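Local coordinates for (S)-ureidoglycine aminohydrolase cupin domain-containing protein (Pseudomonas syringae pv. tomato, PDB 3MYX) that is of unknown function but belongs to the cupin superfamily and is probably related to (S)-ureidoglycine aminohydrolases, at residues Leu8-Ala13 and Thr20-Gly25. Sequence-based numbering, arbitrary orientation.
Sequences LLLARA and TEFTTG
Thr20 hydrogen-bonds through its side chain to the backbone of Leu9, a small polar contact where the chain passes from strand 7-11, at the margin of one antiparallel sheet, to strand 23-24 of another. In the conformer described, one of two modelled for Thr20, OG1 donates to Leu9 O at 2.6 Å, meeting the carbonyl at a C=O...donor angle of 137° and lying 23° out of its plane. The same hydroxyl accepts from a water 2.9 Å from OG1, and that water in turn accepts from Leu9 N; hydroxyl and water together thus engage both the N-H and the C=O of Leu9. Because OG1 stands anti to the carbonyl carbon of Thr20 (chi1 -55°), it is turned to Leu9, while the methyl CG2, anti to the backbone N, lies alongside Leu8, 4.3 Å from Leu8 CB. That methyl also covers one face of the Phe22 ring, 3.9 Å above its plane and displaced toward the rim. The ring presents its edge to the neighbouring carbonyl, with Leu10 O near the ring plane and 3.6 Å from Phe22 CZ. Leu10 CD2 just reaches Phe22 CE2 at 4.5 Å, a loose apolar touch. The two segments have different backbone partners: Leu8, Leu10 and Ala11 bond to strand 214-217, whereas Thr23 and Gly25 bond to Thr39 and Arg37. Ala40 touches the side chains of both Leu10 and Thr20. Strand 7-11 carries a classic beta bulge, where Leu10 and Ala11 lie across from the single residue Thr214; the contact ties this outermost strand of one antiparallel sheet to the loop leading into strand 23-24 of another, within an all-beta, cupin-family protein.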
loop_
_atom_site.group_PDB
_atom_site.type_symbol
_atom_site.label_atom_id
_atom_site.label_comp_id
_atom_site.label_asym_id
_atom_site.label_seq_id
_atom_site.Cartn_x
_atom_site.Cartn_y
_atom_site.Cartn_z
ATOM N N LEU A 8 0.457 -10.539 -4.247
ATOM C CA LEU A 8 0.669 -11.003 -2.879
ATOM C C LEU A 8 -0.322 -10.393 -1.913
ATOM O O LEU A 8 -0.343 -9.181 -1.727
ATOM C CB LEU A 8 2.087 -10.651 -2.425
ATOM C CG LEU A 8 3.205 -11.255 -3.285
ATOM C CD1 LEU A 8 4.550 -10.642 -2.967
ATOM C CD2 LEU A 8 3.225 -12.794 -3.124
ATOM N N LEU A 9 -1.139 -11.239 -1.306
ATOM C CA LEU A 9 -2.041 -10.798 -0.243
ATOM C C LEU A 9 -1.174 -10.541 0.998
ATOM O O LEU A 9 -0.477 -11.443 1.472
ATOM C CB LEU A 9 -3.145 -11.841 0.022
ATOM C CG LEU A 9 -4.528 -11.374 0.510
ATOM C CD1 LEU A 9 -4.429 -10.444 1.689
ATOM C CD2 LEU A 9 -5.354 -10.710 -0.596
ATOM N N LEU A 10 -1.189 -9.309 1.506
ATOM C CA LEU A 10 -0.360 -8.941 2.661
ATOM C C LEU A 10 -1.090 -9.176 3.985
ATOM O O LEU A 10 -0.494 -9.662 4.942
ATOM C CB LEU A 10 0.103 -7.479 2.573
ATOM C CG LEU A 10 0.904 -7.097 1.323
ATOM C CD1 LEU A 10 1.404 -5.663 1.469
ATOM C CD2 LEU A 10 2.086 -8.063 1.081
ATOM N N ALA A 11 -2.365 -8.796 4.054
ATOM C CA ALA A 11 -3.142 -9.004 5.258
ATOM C C ALA A 11 -4.620 -9.034 4.934
ATOM O O ALA A 11 -5.094 -8.280 4.091
ATOM C CB ALA A 11 -2.852 -7.902 6.286
ATOM N N ARG A 12 -5.333 -9.913 5.631
ATOM C CA ARG A 12 -6.779 -9.978 5.570
ATOM C C ARG A 12 -7.381 -9.085 6.646
ATOM O O ARG A 12 -6.780 -8.883 7.710
ATOM C CB ARG A 12 -7.261 -11.399 5.837
ATOM C CG ARG A 12 -6.908 -12.418 4.786
ATOM C CD ARG A 12 -7.694 -12.190 3.546
ATOM N NE ARG A 12 -7.566 -13.301 2.611
ATOM C CZ ARG A 12 -8.048 -13.303 1.375
ATOM N NH1 ARG A 12 -8.701 -12.252 0.893
ATOM N NH2 ARG A 12 -7.866 -14.361 0.609
ATOM N N ALA A 13 -8.611 -8.630 6.419
ATOM C CA ALA A 13 -9.304 -7.811 7.399
ATOM C C ALA A 13 -9.341 -8.450 8.791
ATOM O O ALA A 13 -9.152 -7.768 9.779
ATOM C CB ALA A 13 -10.731 -7.484 6.913
ATOM N N THR A 20 1.177 -15.864 1.668
ATOM C CA THR A 20 2.388 -15.117 1.417
ATOM C C THR A 20 3.549 -15.401 2.363
ATOM O O THR A 20 3.391 -15.467 3.583
ATOM C CB THR A 20 1.984 -13.642 1.494
ATOM O OG1 THR A 20 0.902 -13.443 0.574
ATOM C CG2 THR A 20 3.144 -12.714 1.153
ATOM N N GLU A 21 4.723 -15.583 1.769
ATOM C CA GLU A 21 5.950 -15.759 2.527
ATOM C C GLU A 21 6.541 -14.392 2.864
ATOM O O GLU A 21 6.643 -13.516 1.997
ATOM C CB GLU A 21 6.962 -16.584 1.721
ATOM C CG GLU A 21 6.440 -17.955 1.292
ATOM C CD GLU A 21 6.303 -18.917 2.451
ATOM O OE1 GLU A 21 6.762 -18.581 3.560
ATOM O OE2 GLU A 21 5.745 -20.015 2.249
ATOM N N PHE A 22 6.923 -14.208 4.119
ATOM C CA PHE A 22 7.579 -12.970 4.559
ATOM C C PHE A 22 9.001 -13.254 5.044
ATOM O O PHE A 22 9.244 -14.256 5.734
ATOM C CB PHE A 22 6.801 -12.336 5.711
ATOM C CG PHE A 22 5.391 -11.924 5.357
ATOM C CD1 PHE A 22 4.342 -12.812 5.508
ATOM C CD2 PHE A 22 5.121 -10.641 4.902
ATOM C CE1 PHE A 22 3.040 -12.434 5.198
ATOM C CE2 PHE A 22 3.819 -10.250 4.592
ATOM C CZ PHE A 22 2.779 -11.145 4.750
ATOM N N THR A 23 9.915 -12.353 4.707
ATOM C CA THR A 23 11.282 -12.379 5.199
ATOM C C THR A 23 11.368 -11.468 6.410
ATOM O O THR A 23 11.030 -10.278 6.310
ATOM C CB THR A 23 12.257 -11.872 4.117
ATOM O OG1 THR A 23 12.276 -12.808 3.039
ATOM C CG2 THR A 23 13.687 -11.727 4.662
ATOM N N THR A 24 11.814 -12.007 7.544
ATOM C CA THR A 24 11.979 -11.220 8.759
ATOM C C THR A 24 13.361 -10.561 8.827
ATOM O O THR A 24 14.390 -11.220 8.611
ATOM C CB THR A 24 11.778 -12.090 10.001
ATOM O OG1 THR A 24 10.439 -12.579 10.019
ATOM C CG2 THR A 24 12.037 -11.320 11.265
ATOM N N GLY A 25 13.379 -9.273 9.155
ATOM C CA GLY A 25 14.612 -8.539 9.363
ATOM C C GLY A 25 14.596 -7.187 8.686
ATOM O O GLY A 25 13.674 -6.851 7.961
HETATM O O HOH W 1 -0.942 -14.163 -1.479
#